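Long-range contacts in putative uncharacterized protein (Bacteroides vulgatus, PDB 4F7A), which probably binds glycans, perhaps mucin O-glycans, at the bacterial outer membrane as a lipoprotein of the SusD/RagB nutrient-binding family: residues Phe25-Gln29 with Ala116-Leu120; Lys30-Asn35 with Lys246-Leu252; Phe34-Trp38 with Tyr88-Ile93; Thr48-His54 with Trp81-Ala85. All coordinates share one frame; numbering follows the deposited sequence.

Contact 1 of 4, residues Phe25-Gln29 with Ala116-Leu120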
# COMPACT_ATOMS: atom_id res chain seq x y z
N PHE A 25 21.02 -4.15 -3.65
CA PHE A 25 20.19 -3.38 -2.76
C PHE A 25 19.58 -2.15 -3.42
O PHE A 25 18.47 -1.77 -3.10
CB PHE A 25 20.96 -2.97 -1.51
CG PHE A 25 21.10 -4.10 -0.53
CD1 PHE A 25 20.06 -4.39 0.34
CD2 PHE A 25 22.22 -4.87 -0.51
CE1 PHE A 25 20.17 -5.45 1.24
CE2 PHE A 25 22.34 -5.94 0.36
CZ PHE A 25 21.31 -6.21 1.25
N GLU A 26 20.32 -1.57 -4.35
CA GLU A 26 19.86 -0.41 -5.08
C GLU A 26 18.69 -0.78 -5.99
O GLU A 26 17.67 -0.09 -6.04
CB GLU A 26 21.00 0.17 -5.90
CG GLU A 26 20.55 1.33 -6.75
CD GLU A 26 21.67 1.94 -7.62
OE1 GLU A 26 22.84 1.53 -7.49
OE2 GLU A 26 21.34 2.83 -8.42
N THR A 27 18.83 -1.87 -6.75
CA THR A 27 17.76 -2.34 -7.62
C THR A 27 16.49 -2.72 -6.83
O THR A 27 15.37 -2.38 -7.21
CB THR A 27 18.24 -3.52 -8.44
OG1 THR A 27 19.32 -3.09 -9.25
CG2 THR A 27 17.12 -4.11 -9.34
N ILE A 28 16.68 -3.42 -5.71
CA ILE A 28 15.53 -3.86 -4.92
C ILE A 28 14.77 -2.65 -4.36
O ILE A 28 13.55 -2.58 -4.47
CB ILE A 28 15.95 -4.78 -3.75
CG1 ILE A 28 16.54 -6.09 -4.28
CG2 ILE A 28 14.73 -5.11 -2.85
CD1 ILE A 28 17.43 -6.85 -3.25
N GLN A 29 15.50 -1.72 -3.75
CA GLN A 29 14.85 -0.56 -3.14
C GLN A 29 14.17 0.37 -4.17
O GLN A 29 13.10 0.94 -3.92
CB GLN A 29 15.83 0.18 -2.22
CG GLN A 29 15.98 -0.59 -0.90
CD GLN A 29 17.11 -0.12 -0.04
OE1 GLN A 29 16.90 0.56 0.99
NE2 GLN A 29 18.34 -0.43 -0.46
N ALA A 116 18.57 -7.47 6.11
CA ALA A 116 17.98 -6.41 5.30
C ALA A 116 17.37 -6.94 4.00
O ALA A 116 16.30 -6.49 3.58
CB ALA A 116 19.07 -5.31 5.01
N THR A 117 18.05 -7.86 3.34
CA THR A 117 17.56 -8.48 2.13
C THR A 117 16.21 -9.11 2.38
O THR A 117 15.28 -8.91 1.61
CB THR A 117 18.50 -9.57 1.60
OG1 THR A 117 19.71 -8.99 1.16
CG2 THR A 117 17.86 -10.34 0.42
N LEU A 118 16.10 -9.88 3.46
CA LEU A 118 14.87 -10.60 3.78
C LEU A 118 13.72 -9.64 4.01
O LEU A 118 12.62 -9.85 3.52
CB LEU A 118 15.04 -11.50 5.00
CG LEU A 118 15.93 -12.72 4.73
CD1 LEU A 118 16.07 -13.59 5.98
CD2 LEU A 118 15.39 -13.54 3.58
N ILE A 119 13.98 -8.58 4.78
CA ILE A 119 12.96 -7.56 5.06
C ILE A 119 12.49 -6.91 3.75
O ILE A 119 11.29 -6.78 3.48
CB ILE A 119 13.47 -6.51 6.09
CG1 ILE A 119 13.74 -7.20 7.44
CG2 ILE A 119 12.43 -5.36 6.29
CD1 ILE A 119 14.75 -6.50 8.32
N LEU A 120 13.43 -6.50 2.91
CA LEU A 120 13.04 -5.91 1.63
C LEU A 120 12.26 -6.89 0.75
O LEU A 120 11.35 -6.49 0.03
CB LEU A 120 14.28 -5.41 0.89
CG LEU A 120 15.02 -4.24 1.50
CD1 LEU A 120 16.34 -4.02 0.71
CD2 LEU A 120 14.13 -2.97 1.57
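L120 of helix 111-132 reaches F25, I28 and Q29 of helix 15-30, and its atoms can be followed outward from CB. CB meets the branch methyl CG2 of I28 at 3.8 Å. At the fork the two methyls divide the work: CD1 lies at the edge of the F25 ring, 3.8 Å from F25 CD1, and also touches Q29 CG, while CD2 rests against Q29 CG and also meets I32.

F25 approaches from its own helix with CG anti to the carbonyl carbon (chi1 -78°), a torsion that carries the ring across the interface. Its CE1 packs 3.9 Å from A116 CB, and its CZ comes within 3.2 Å of T117 OG1. That hydroxyl is engaged elsewhere, in hydrogen bonds with F113 O and S100 OG.

The amide of Q29 folds back on its own helix: NE2 donates to F25 O at 3.0 Å in a nearly straight bond (169°), from above the carbonyl plane and from the face opposite Q29 N. I185 and M187 also bind this amide, which ties a loop to the helix.

The short helical segments run nearly parallel, 20° apart, with axes 11.0 Å from each other, a spacing bridged chiefly by F25, I28 and L120. Such buried helix-to-helix packing is in keeping with the TPR-like, alpha-helical architecture of SusD homologues.

Contact 2 of 4, residues Lys30-Asn35 with Lys246-Leu252. With ACT (acetate ion), chain F.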
# COMPACT_ATOMS: atom_id res chain seq x y z
N LYS A 30 14.75 0.47 -5.36
CA LYS A 30 14.11 1.23 -6.45
C LYS A 30 12.90 0.51 -7.03
O LYS A 30 12.10 1.12 -7.72
CB LYS A 30 15.11 1.50 -7.57
CG LYS A 30 16.20 2.46 -7.17
CD LYS A 30 17.10 2.81 -8.35
CE LYS A 30 18.12 3.89 -7.97
NZ LYS A 30 19.14 4.16 -9.02
N GLY A 31 12.79 -0.78 -6.76
CA GLY A 31 11.82 -1.63 -7.42
C GLY A 31 10.56 -1.93 -6.61
O GLY A 31 9.68 -2.63 -7.10
N ILE A 32 10.47 -1.42 -5.39
CA ILE A 32 9.27 -1.64 -4.55
C ILE A 32 8.11 -0.71 -5.01
O ILE A 32 7.12 -1.20 -5.54
CB ILE A 32 9.58 -1.46 -3.04
CG1 ILE A 32 10.63 -2.49 -2.59
CG2 ILE A 32 8.27 -1.55 -2.19
CD1 ILE A 32 11.33 -2.13 -1.24
N TYR A 33 8.24 0.60 -4.76
CA TYR A 33 7.39 1.67 -5.39
C TYR A 33 8.11 1.95 -6.69
O TYR A 33 8.98 2.85 -6.80
CB TYR A 33 7.37 2.89 -4.51
CG TYR A 33 6.30 3.96 -4.76
CD1 TYR A 33 4.96 3.76 -4.37
CD2 TYR A 33 6.64 5.19 -5.27
CE1 TYR A 33 4.02 4.77 -4.53
CE2 TYR A 33 5.71 6.19 -5.41
CZ TYR A 33 4.40 5.98 -5.04
OH TYR A 33 3.50 7.00 -5.18
N PHE A 34 7.77 1.11 -7.65
CA PHE A 34 8.68 0.75 -8.74
C PHE A 34 9.07 1.95 -9.56
O PHE A 34 8.22 2.62 -10.13
CB PHE A 34 8.00 -0.29 -9.63
CG PHE A 34 8.90 -0.83 -10.71
CD1 PHE A 34 9.06 -0.14 -11.90
CD2 PHE A 34 9.57 -2.03 -10.53
CE1 PHE A 34 9.88 -0.62 -12.89
CE2 PHE A 34 10.41 -2.52 -11.53
CZ PHE A 34 10.55 -1.82 -12.71
N ASN A 35 10.37 2.23 -9.62
CA ASN A 35 10.86 3.19 -10.61
C ASN A 35 12.29 2.87 -11.00
O ASN A 35 13.16 3.75 -11.11
CB ASN A 35 10.69 4.62 -10.12
CG ASN A 35 10.47 5.60 -11.27
OD1 ASN A 35 9.95 5.22 -12.34
ND2 ASN A 35 10.83 6.87 -11.05
N LYS A 246 20.49 7.51 -4.51
CA LYS A 246 21.08 6.86 -5.69
C LYS A 246 20.40 7.21 -7.01
O LYS A 246 20.31 6.38 -7.91
CB LYS A 246 21.18 5.34 -5.48
CG LYS A 246 22.13 4.94 -4.33
CD LYS A 246 22.49 3.45 -4.38
CE LYS A 246 23.49 3.04 -3.33
NZ LYS A 246 24.89 3.25 -3.80
N GLY A 247 19.92 8.44 -7.12
CA GLY A 247 19.24 8.90 -8.34
C GLY A 247 17.77 8.50 -8.49
O GLY A 247 17.13 8.86 -9.49
N TYR A 248 17.21 7.78 -7.52
CA TYR A 248 15.78 7.42 -7.55
C TYR A 248 14.92 8.67 -7.69
O TYR A 248 15.19 9.68 -7.06
CB TYR A 248 15.39 6.70 -6.28
CG TYR A 248 13.94 6.31 -6.17
CD1 TYR A 248 13.45 5.16 -6.80
CD2 TYR A 248 13.05 7.06 -5.40
CE1 TYR A 248 12.14 4.77 -6.67
CE2 TYR A 248 11.71 6.67 -5.26
CZ TYR A 248 11.27 5.52 -5.89
OH TYR A 248 9.94 5.15 -5.75
N GLN A 249 13.89 8.60 -8.51
CA GLN A 249 12.94 9.70 -8.66
C GLN A 249 11.59 9.15 -8.27
O GLN A 249 11.27 7.99 -8.58
CB GLN A 249 12.91 10.17 -10.12
CG GLN A 249 14.26 10.64 -10.70
CD GLN A 249 14.69 11.97 -10.15
OE1 GLN A 249 14.42 13.02 -10.74
NE2 GLN A 249 15.38 11.94 -9.01
N ASN A 250 10.78 9.95 -7.58
CA ASN A 250 9.47 9.53 -7.18
C ASN A 250 8.54 9.48 -8.40
O ASN A 250 8.28 10.50 -9.03
CB ASN A 250 8.93 10.48 -6.12
CG ASN A 250 7.65 9.97 -5.47
OD1 ASN A 250 6.75 9.51 -6.17
ND2 ASN A 250 7.55 10.09 -4.14
N PRO A 251 8.04 8.29 -8.76
CA PRO A 251 7.30 8.20 -10.01
C PRO A 251 5.93 8.88 -9.97
O PRO A 251 5.40 9.25 -11.01
CB PRO A 251 7.14 6.69 -10.22
CG PRO A 251 7.25 6.12 -8.90
CD PRO A 251 8.23 6.96 -8.14
N LEU A 252 5.37 9.06 -8.77
CA LEU A 252 4.09 9.78 -8.65
C LEU A 252 4.25 11.19 -9.16
O LEU A 252 3.37 11.71 -9.84
CB LEU A 252 3.59 9.75 -7.21
CG LEU A 252 2.26 10.45 -6.90
CD1 LEU A 252 1.06 9.86 -7.64
CD2 LEU A 252 2.02 10.42 -5.37
C ACT F . 19.92 11.83 -5.13
O ACT F . 19.49 10.65 -5.13
OXT ACT F . 20.62 12.17 -6.12
CH3 ACT F . 19.61 12.81 -4.03
O HOH W 1 5.13 8.81 -2.96
O HOH W 2 14.09 6.18 -10.47
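Three main-chain carbonyls, K246 O, Y33 O and Q249 O, each receive a side-chain donor from the opposite segment, so two largely non-repetitive segments are joined without any backbone pairing between them. Y248 OH donates to Y33 O at 2.7 Å, lying in the carbonyl plane. With its CG anti to the backbone N (chi1 179°), the Y248 ring reaches inward past K30, whose CG lies 3.9 Å from Y248 CD1. The lysine chain runs the other way, fully extended, and delivers NZ to K246 O at 2.7 Å; its salt-bridge partner is E26.

Y33, the centre of an inverse gamma turn, belongs to the loop joining helix 15-30 to helix 44-51, and the facing segment leads into helix 251-257. N250 is the N-cap there, its OD1 accepting from L252 N at 3.0 Å. The same OD1 lies at the edge of the Y33 ring, in its plane, while P251 CD packs 3.7 Å from Y33 CD2.

N35 ND2 donates to Q249 O at 2.7 Å from above the carbonyl plane, and N35 OD1 accepts from T43 N, so both ends of this buried amide are bonded. A water bridges N35 O and Q249 N.

Contact 3 of 4, residues Phe34-Trp38 with Tyr88-Ile93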
# COMPACT_ATOMS: atom_id res chain seq x y z
N PHE A 34 7.77 1.11 -7.65
CA PHE A 34 8.68 0.75 -8.74
C PHE A 34 9.07 1.95 -9.56
O PHE A 34 8.22 2.62 -10.13
CB PHE A 34 8.00 -0.29 -9.63
CG PHE A 34 8.90 -0.83 -10.71
CD1 PHE A 34 9.06 -0.14 -11.90
CD2 PHE A 34 9.57 -2.03 -10.53
CE1 PHE A 34 9.88 -0.62 -12.89
CE2 PHE A 34 10.41 -2.52 -11.53
CZ PHE A 34 10.55 -1.82 -12.71
N ASN A 35 10.37 2.23 -9.62
CA ASN A 35 10.86 3.19 -10.61
C ASN A 35 12.29 2.87 -11.00
O ASN A 35 13.16 3.75 -11.11
CB ASN A 35 10.69 4.62 -10.12
CG ASN A 35 10.47 5.60 -11.27
OD1 ASN A 35 9.95 5.22 -12.34
ND2 ASN A 35 10.83 6.87 -11.05
N TYR A 36 12.50 1.59 -11.25
CA TYR A 36 13.78 1.05 -11.65
C TYR A 36 13.89 1.07 -13.17
O TYR A 36 13.02 0.54 -13.87
CB TYR A 36 13.92 -0.39 -11.13
CG TYR A 36 15.11 -1.12 -11.74
CD1 TYR A 36 16.41 -0.78 -11.39
CD2 TYR A 36 14.92 -2.13 -12.67
CE1 TYR A 36 17.51 -1.43 -11.97
CE2 TYR A 36 16.01 -2.78 -13.24
CZ TYR A 36 17.29 -2.43 -12.88
OH TYR A 36 18.34 -3.07 -13.45
N ASP A 37 14.97 1.67 -13.67
CA ASP A 37 15.20 1.80 -15.10
C ASP A 37 16.05 0.62 -15.59
O ASP A 37 17.26 0.59 -15.34
CB ASP A 37 15.94 3.12 -15.39
CG ASP A 37 16.02 3.46 -16.88
OD1 ASP A 37 15.79 2.59 -17.76
OD2 ASP A 37 16.32 4.63 -17.18
N TRP A 38 15.41 -0.30 -16.30
CA TRP A 38 16.09 -1.48 -16.84
C TRP A 38 16.72 -1.20 -18.19
O TRP A 38 17.34 -2.09 -18.76
CB TRP A 38 15.16 -2.69 -16.92
CG TRP A 38 14.05 -2.58 -17.92
CD1 TRP A 38 14.12 -2.87 -19.25
CD2 TRP A 38 12.69 -2.18 -17.67
NE1 TRP A 38 12.90 -2.65 -19.85
CE2 TRP A 38 12.01 -2.22 -18.90
CE3 TRP A 38 12.00 -1.76 -16.54
CZ2 TRP A 38 10.66 -1.87 -19.03
CZ3 TRP A 38 10.67 -1.42 -16.67
CH2 TRP A 38 10.02 -1.47 -17.90
N TYR A 88 6.73 -6.69 -13.80
CA TYR A 88 7.91 -5.89 -13.48
C TYR A 88 8.64 -6.45 -12.27
O TYR A 88 9.87 -6.46 -12.24
CB TYR A 88 7.53 -4.42 -13.30
CG TYR A 88 7.07 -3.76 -14.60
CD1 TYR A 88 7.75 -3.98 -15.80
CD2 TYR A 88 5.95 -2.93 -14.64
CE1 TYR A 88 7.33 -3.40 -17.00
CE2 TYR A 88 5.53 -2.32 -15.84
CZ TYR A 88 6.22 -2.57 -17.01
OH TYR A 88 5.81 -1.99 -18.20
N THR A 89 7.90 -6.90 -11.27
CA THR A 89 8.50 -7.40 -10.07
C THR A 89 9.24 -8.72 -10.35
O THR A 89 10.39 -8.87 -9.95
CB THR A 89 7.48 -7.57 -8.94
OG1 THR A 89 6.86 -6.31 -8.65
CG2 THR A 89 8.17 -8.08 -7.69
N TYR A 90 8.61 -9.65 -11.06
CA TYR A 90 9.26 -10.92 -11.38
C TYR A 90 10.35 -10.79 -12.44
O TYR A 90 11.33 -11.52 -12.39
CB TYR A 90 8.24 -11.97 -11.78
CG TYR A 90 7.55 -12.57 -10.57
CD1 TYR A 90 8.24 -13.42 -9.70
CD2 TYR A 90 6.22 -12.27 -10.29
CE1 TYR A 90 7.59 -13.97 -8.59
CE2 TYR A 90 5.57 -12.81 -9.20
CZ TYR A 90 6.26 -13.66 -8.34
OH TYR A 90 5.60 -14.19 -7.27
N ASN A 91 10.20 -9.86 -13.37
CA ASN A 91 11.24 -9.68 -14.38
C ASN A 91 12.51 -9.05 -13.82
O ASN A 91 13.60 -9.46 -14.18
CB ASN A 91 10.73 -8.85 -15.57
CG ASN A 91 9.86 -9.67 -16.49
OD1 ASN A 91 9.92 -10.89 -16.47
ND2 ASN A 91 9.03 -9.01 -17.28
N TYR A 92 12.36 -8.06 -12.94
CA TYR A 92 13.49 -7.22 -12.56
C TYR A 92 13.92 -7.17 -11.09
O TYR A 92 15.06 -6.84 -10.81
CB TYR A 92 13.23 -5.79 -13.05
CG TYR A 92 12.99 -5.73 -14.56
CD1 TYR A 92 14.00 -6.05 -15.46
CD2 TYR A 92 11.77 -5.35 -15.06
CE1 TYR A 92 13.77 -6.00 -16.83
CE2 TYR A 92 11.53 -5.30 -16.42
CZ TYR A 92 12.53 -5.62 -17.30
OH TYR A 92 12.23 -5.57 -18.64
N ILE A 93 13.01 -7.46 -10.16
CA ILE A 93 13.22 -7.12 -8.77
C ILE A 93 13.36 -8.37 -7.90
O ILE A 93 14.36 -8.54 -7.21
CB ILE A 93 12.09 -6.23 -8.25
CG1 ILE A 93 11.93 -4.98 -9.14
CG2 ILE A 93 12.32 -5.83 -6.76
CD1 ILE A 93 13.25 -4.19 -9.45
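An aromatic cluster joins the loop after helix 15-30 to helix 84-104, with F34 and W38 on one side and Y88 and Y92 on the other. Its clearest stack is the offset pair of the W38 five-membered ring and the Y92 ring, whose centroids lie 4.2 Å apart with planes only 10° from parallel. W38 CB adds a CH-pi contact over the Y92 face. The indole is brought there by a chi1 of 68°, which sets CG between the backbone N and the carbonyl carbon. Y92 OH sits over the indole face near NE1, but the angle is poor for a hydrogen bond, and NE1 donates instead to E40.

Y88 meets F34 and W38 differently. Its CB lies over one face of F34, 4.1 Å from the ring centroid, whereas its ring is slid away from that of F34. Towards W38 it offers CE1, 3.4 Å from W38 CH2. I93 meets the loop with its aliphatic atoms, CG1 lying at the F34 edge, 3.8 Å from F34 CE2, and CD1 approaching Y36.

Contact here is thus a matter of ring faces, ring edges and aliphatic carbons, which implies that dispersion and shape fit, rather than polar bonds, hold the loop to the helix.

Contact 4 of 4, residues Thr48-His54 with Trp81-Ala85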
# COMPACT_ATOMS: atom_id res chain seq x y z
N THR A 48 1.43 1.93 -14.88
CA THR A 48 0.59 0.69 -14.93
C THR A 48 0.83 -0.28 -13.78
O THR A 48 -0.06 -1.05 -13.42
CB THR A 48 0.73 -0.05 -16.29
OG1 THR A 48 2.05 -0.60 -16.41
CG2 THR A 48 0.45 0.90 -17.48
N PHE A 49 2.03 -0.28 -13.21
CA PHE A 49 2.35 -1.05 -11.99
C PHE A 49 1.32 -0.77 -10.90
O PHE A 49 0.65 -1.67 -10.38
CB PHE A 49 3.77 -0.67 -11.50
CG PHE A 49 4.36 -1.59 -10.43
CD1 PHE A 49 3.95 -1.53 -9.12
CD2 PHE A 49 5.39 -2.46 -10.75
CE1 PHE A 49 4.53 -2.37 -8.15
CE2 PHE A 49 5.98 -3.27 -9.80
CZ PHE A 49 5.54 -3.24 -8.51
N GLN A 50 1.12 0.52 -10.64
CA GLN A 50 0.30 0.94 -9.53
C GLN A 50 -0.70 2.06 -9.79
O GLN A 50 -1.80 2.04 -9.23
CB GLN A 50 1.28 1.31 -8.40
CG GLN A 50 0.78 2.16 -7.34
CD GLN A 50 1.62 2.08 -6.06
OE1 GLN A 50 2.72 1.48 -6.00
NE2 GLN A 50 1.10 2.69 -5.04
N ASN A 51 -0.33 3.09 -10.56
CA ASN A 51 -1.16 4.29 -10.59
C ASN A 51 -2.52 4.08 -11.23
O ASN A 51 -3.54 4.60 -10.73
CB ASN A 51 -0.45 5.47 -11.26
CG ASN A 51 -1.10 6.80 -10.93
OD1 ASN A 51 -1.48 7.54 -11.83
ND2 ASN A 51 -1.25 7.11 -9.61
N LEU A 52 -2.57 3.29 -12.30
CA LEU A 52 -3.84 3.00 -12.96
C LEU A 52 -4.59 1.78 -12.38
O LEU A 52 -5.65 1.39 -12.90
CB LEU A 52 -3.65 2.83 -14.45
CG LEU A 52 -3.31 4.09 -15.24
CD1 LEU A 52 -2.81 3.68 -16.63
CD2 LEU A 52 -4.51 5.05 -15.36
N ASN A 53 -4.05 1.19 -11.32
CA ASN A 53 -4.72 0.12 -10.59
C ASN A 53 -4.95 0.54 -9.13
O ASN A 53 -5.91 1.24 -8.81
CB ASN A 53 -3.87 -1.16 -10.69
CG ASN A 53 -3.73 -1.64 -12.10
OD1 ASN A 53 -4.68 -2.18 -12.67
ND2 ASN A 53 -2.56 -1.47 -12.66
N HIS A 54 -4.03 0.18 -8.26
CA HIS A 54 -4.20 0.35 -6.82
C HIS A 54 -4.50 1.79 -6.41
O HIS A 54 -5.28 2.01 -5.51
CB HIS A 54 -2.94 -0.10 -6.08
CG HIS A 54 -2.43 -1.43 -6.55
ND1 HIS A 54 -1.95 -1.63 -7.83
CD2 HIS A 54 -2.26 -2.60 -5.89
CE1 HIS A 54 -1.54 -2.89 -7.94
NE2 HIS A 54 -1.72 -3.50 -6.78
N TRP A 81 -2.41 -3.55 -18.13
CA TRP A 81 -2.24 -2.74 -16.92
C TRP A 81 -2.26 -3.60 -15.67
O TRP A 81 -1.41 -3.44 -14.79
CB TRP A 81 -3.34 -1.71 -16.78
CG TRP A 81 -3.47 -0.73 -17.90
CD1 TRP A 81 -2.69 -0.62 -19.01
CD2 TRP A 81 -4.43 0.31 -17.98
NE1 TRP A 81 -3.13 0.42 -19.80
CE2 TRP A 81 -4.21 1.01 -19.18
CE3 TRP A 81 -5.51 0.70 -17.17
CZ2 TRP A 81 -4.99 2.09 -19.57
CZ3 TRP A 81 -6.28 1.77 -17.56
CH2 TRP A 81 -6.03 2.44 -18.76
N THR A 82 -3.24 -4.49 -15.56
CA THR A 82 -3.35 -5.28 -14.35
C THR A 82 -2.21 -6.28 -14.15
O THR A 82 -1.96 -6.69 -13.02
CB THR A 82 -4.70 -6.02 -14.27
OG1 THR A 82 -4.79 -6.97 -15.31
CG2 THR A 82 -5.90 -5.02 -14.30
N ALA A 83 -1.53 -6.67 -15.22
CA ALA A 83 -0.42 -7.61 -15.12
C ALA A 83 0.90 -6.96 -14.68
O ALA A 83 1.87 -7.66 -14.37
CB ALA A 83 -0.19 -8.28 -16.49
N SER A 84 0.95 -5.63 -14.69
CA SER A 84 2.22 -4.94 -14.55
C SER A 84 2.96 -5.15 -13.24
O SER A 84 4.18 -5.33 -13.24
CB SER A 84 2.05 -3.44 -14.84
OG SER A 84 1.91 -3.25 -16.23
N ALA A 85 2.25 -5.13 -12.11
CA ALA A 85 2.90 -5.32 -10.81
C ALA A 85 3.62 -6.68 -10.81
O ALA A 85 4.81 -6.78 -10.47
CB ALA A 85 1.88 -5.21 -9.69
O HOH W 3 -0.32 -3.90 -11.97
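L52 and W81 set the first orientation: L52 CD1 stands over the centre of the indole six-membered ring, 3.8 Å from its centroid and only 3° off the normal, a methyl placed squarely on a flat face. L52 CB also touches W81 CE3 at 3.9 Å. T48 crosses the same indole at about a right angle and brings CG2 to CD1 of W81.

The other branch of T48 points elsewhere. OG1 lies between the backbone N and the carbonyl carbon (chi1 68°), from where it forms a 2.7 Å hydrogen bond with S84 OG, which is also bonded to G80 O.

Here the end of helix 44-51, which includes a wider pi-type turn, packs against the junction of helix 79-82 and helix 84-104 in the helical SusD-like fold. At that junction W81 O accepts from S84 N and N53 ND2, which reach it from opposite faces of its plane, the asparagine ND2 at 3.1 Å and well above the plane. N53 OD1 meanwhile faces T82 CG2.

Beyond S84, A85 CA sits over the centre of the F49 ring, 3.8 Å from the centroid. A water accepts from A85 N at 2.9 Å and lies 2.9 Å from F49 O, bridging the two backbones. H54 CE1 makes a loose contact with A85 CB, while H54 NE2 is bonded to T131.

Contacts 1, 2 and 4 are buried, whereas contact 3 is only partly so and has several aromatics towards the surface. Contacts 3 and 4 both use helix 84-104, at successive turns, and F49 of contact 4 touches F34 and Y88 of contact 3. Contacts 2 and 3 share F34 and N35, so one loop faces two different partners: by side-chain donors to carbonyls in contact 2, by aromatic and aliphatic packing in contact 3. Contact 1, between regular helices, is chiefly apolar across its interface. Contact 4, at a helix junction, mixes CH-pi packing with hydrogen bonds and a water. E26, on the helix of contact 1, packs on K246 of contact 2.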